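Local coordinates for S-adenosylmethionine decarboxylase proenzyme (Aquifex aeolicus, PDB 2III), which decarboxylates S-adenosylmethionine to S-adenosylmethioninamine, the propylamine donor of polyamine synthesis, after cleaving itself into alpha and beta chains and forming a pyruvoyl group, at the interface of chains A and B. Sequence-based numbering; all coordinates share one arbitrary frame. Chains: chain A/B, S-adenosylmethionine decarboxylase proenzyme.

The interface of chains A and B. Residues chain A 10-12, 78-80; chain B 82, 113-114.
B:Arg113 reaches across the dimer interface and plunges its guanidinium between two carboxylates of chain A, A:Asp12 and A:Asp80. Its chain, bent at chi2 and chi3, carries the flat group down onto strands 6-14 and 76-84 of the partner. NE of B:Arg113 donates to OD1 of A:Asp12 at 2.6 Å, within the guanidinium plane and on the syn lone pair of the oxygen. Carboxylate and guanidinium lie nearly coplanar, 15° apart, an edge-on salt bridge. NH1 of B:Arg113 forms a second salt bridge with OD2 of A:Asp80 at 3.0 Å, again on a syn lone pair, but this carboxylate is turned 40° from the guanidinium. At the far end, NH2 of B:Arg113 donates to two backbone carbonyls on neighbouring strands, A:Ala11 O and A:Val79 O, each at 3.2 Å. It stands above both carbonyl planes, away from their lone pairs. Bonds from NE, NH1 and NH2 thus fix the rotation of the group, and the two carboxylates would more than offset its charge if both are ionised. A:Leu10 crosses it at about a right angle, with CB 4.0 Å from CZ of B:Arg113. Beside this grip, OG1 of A:Thr78 shares a hydrogen bond of 2.9 Å with the phenolic OH of B:Tyr82. With OG1 between backbone N and carbonyl carbon (chi1 49°), CG2 of A:Thr78 is directed towards B:Arg113, packing 4.0 Å from its CB. The enzyme assembles as a dimer of alpha/beta heterodimers, and the two-fold axis repeats the contact with the chains exchanged. The contact centre lies about 7 Å from A:His69, the predicted proton acceptor for processing. B:Arg113 projects from strand 105-116, bridging from the sheet of one alpha/beta sandwich to that of the other.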
ATOM      1  N   LEU A  10      -0.170  -3.442  -8.294  1.00 11.58           N
ATOM      2  CA  LEU A  10      -1.231  -2.496  -8.008  1.00 15.58           C
ATOM      3  C   LEU A  10      -2.104  -2.417  -9.247  1.00 17.76           C
ATOM      4  O   LEU A  10      -1.609  -2.470 -10.371  1.00 22.70           O
ATOM      5  CB  LEU A  10      -0.678  -1.116  -7.622  1.00 25.21           C
ATOM      6  CG  LEU A  10       0.577  -0.517  -8.253  1.00 31.36           C
ATOM      7  CD1 LEU A  10       0.750   0.906  -7.752  1.00 38.59           C
ATOM      8  CD2 LEU A  10       1.797  -1.342  -7.881  1.00 42.62           C
ATOM      9  N   ALA A  11      -3.411  -2.330  -9.040  1.00 18.04           N
ATOM     10  CA  ALA A  11      -4.338  -2.262 -10.155  1.00 14.15           C
ATOM     11  C   ALA A  11      -5.514  -1.371  -9.836  1.00 15.09           C
ATOM     12  O   ALA A  11      -5.974  -1.320  -8.697  1.00 14.68           O
ATOM     13  CB  ALA A  11      -4.836  -3.654 -10.492  1.00 11.64           C
ATOM     14  N   ASP A  12      -5.985  -0.652 -10.845  1.00 13.67           N
ATOM     15  CA  ASP A  12      -7.155   0.189 -10.682  1.00 16.39           C
ATOM     16  C   ASP A  12      -8.220  -0.551 -11.488  1.00 16.14           C
ATOM     17  O   ASP A  12      -8.078  -0.745 -12.697  1.00 18.98           O
ATOM     18  CB  ASP A  12      -6.900   1.591 -11.239  1.00 18.63           C
ATOM     19  CG  ASP A  12      -5.737   2.289 -10.549  1.00 21.04           C
ATOM     20  OD1 ASP A  12      -5.381   1.897  -9.412  1.00 13.97           O
ATOM     21  OD2 ASP A  12      -5.184   3.239 -11.143  1.00 21.94           O
ATOM     22  N   THR A  78      -9.295   0.401  -6.048  1.00 19.32           N
ATOM     23  CA  THR A  78      -7.856   0.453  -6.241  1.00  9.61           C
ATOM     24  C   THR A  78      -7.247  -0.578  -5.304  1.00 18.04           C
ATOM     25  O   THR A  78      -7.409  -0.504  -4.077  1.00 19.32           O
ATOM     26  CB  THR A  78      -7.311   1.866  -5.955  1.00 15.11           C
ATOM     27  OG1 THR A  78      -7.818   2.344  -4.699  1.00  9.94           O
ATOM     28  CG2 THR A  78      -7.741   2.812  -7.074  1.00 17.33           C
ATOM     29  N   VAL A  79      -6.549  -1.540  -5.899  1.00 18.37           N
ATOM     30  CA  VAL A  79      -5.961  -2.655  -5.166  1.00 12.92           C
ATOM     31  C   VAL A  79      -4.432  -2.749  -5.151  1.00 19.68           C
ATOM     32  O   VAL A  79      -3.766  -2.446  -6.137  1.00 18.74           O
ATOM     33  CB  VAL A  79      -6.490  -3.981  -5.739  1.00 15.59           C
ATOM     34  CG1 VAL A  79      -6.080  -5.137  -4.835  1.00 20.41           C
ATOM     35  CG2 VAL A  79      -8.016  -3.910  -5.911  1.00 15.95           C
ATOM     36  N   ASP A  80      -3.886  -3.194  -4.024  1.00 13.62           N
ATOM     37  CA  ASP A  80      -2.448  -3.380  -3.891  1.00 13.52           C
ATOM     38  C   ASP A  80      -2.166  -4.744  -3.280  1.00 20.67           C
ATOM     39  O   ASP A  80      -2.724  -5.093  -2.233  1.00 21.38           O
ATOM     40  CB  ASP A  80      -1.821  -2.322  -2.969  1.00 14.73           C
ATOM     41  CG  ASP A  80      -1.700  -0.961  -3.621  1.00 20.00           C
ATOM     42  OD1 ASP A  80      -0.562  -0.440  -3.671  1.00 15.87           O
ATOM     43  OD2 ASP A  80      -2.733  -0.408  -4.065  1.00 13.47           O
TER
ATOM     44  N   TYR B  82      -0.168   7.093  -0.182  1.00 17.18           N
ATOM     45  CA  TYR B  82      -1.329   7.138  -1.064  1.00 14.50           C
ATOM     46  C   TYR B  82      -2.448   7.959  -0.409  1.00 23.38           C
ATOM     47  O   TYR B  82      -3.034   7.519   0.577  1.00 23.73           O
ATOM     48  CB  TYR B  82      -1.787   5.692  -1.307  1.00 15.56           C
ATOM     49  CG  TYR B  82      -2.954   5.476  -2.246  1.00 20.57           C
ATOM     50  CD1 TYR B  82      -3.399   4.184  -2.522  1.00 16.02           C
ATOM     51  CD2 TYR B  82      -3.614   6.546  -2.864  1.00 24.15           C
ATOM     52  CE1 TYR B  82      -4.470   3.952  -3.385  1.00 19.71           C
ATOM     53  CE2 TYR B  82      -4.694   6.326  -3.733  1.00 21.39           C
ATOM     54  CZ  TYR B  82      -5.116   5.025  -3.987  1.00 18.90           C
ATOM     55  OH  TYR B  82      -6.194   4.784  -4.816  1.00 16.16           O
ATOM     56  N   ARG B 113      -4.031   7.299  -9.126  1.00 25.54           N
ATOM     57  CA  ARG B 113      -4.917   6.145  -9.007  1.00 22.62           C
ATOM     58  C   ARG B 113      -6.387   6.515  -9.201  1.00 21.38           C
ATOM     59  O   ARG B 113      -6.932   7.330  -8.461  1.00 20.38           O
ATOM     60  CB  ARG B 113      -4.761   5.474  -7.629  1.00 23.17           C
ATOM     61  CG  ARG B 113      -3.333   5.124  -7.162  1.00 28.67           C
ATOM     62  CD  ARG B 113      -2.690   3.963  -7.903  1.00 16.82           C
ATOM     63  NE  ARG B 113      -3.440   2.704  -7.855  1.00 19.72           N
ATOM     64  CZ  ARG B 113      -3.319   1.763  -6.917  1.00 19.94           C
ATOM     65  NH1 ARG B 113      -2.476   1.910  -5.907  1.00 16.35           N
ATOM     66  NH2 ARG B 113      -4.024   0.639  -7.017  1.00 15.52           N
ATOM     67  N   GLY B 114      -7.019   5.912 -10.201  1.00 19.50           N
ATOM     68  CA  GLY B 114      -8.430   6.156 -10.448  1.00 24.40           C
ATOM     69  C   GLY B 114      -8.753   7.422 -11.208  1.00 26.00           C
ATOM     70  O   GLY B 114      -8.852   8.504 -10.622  1.00 29.00           O
TER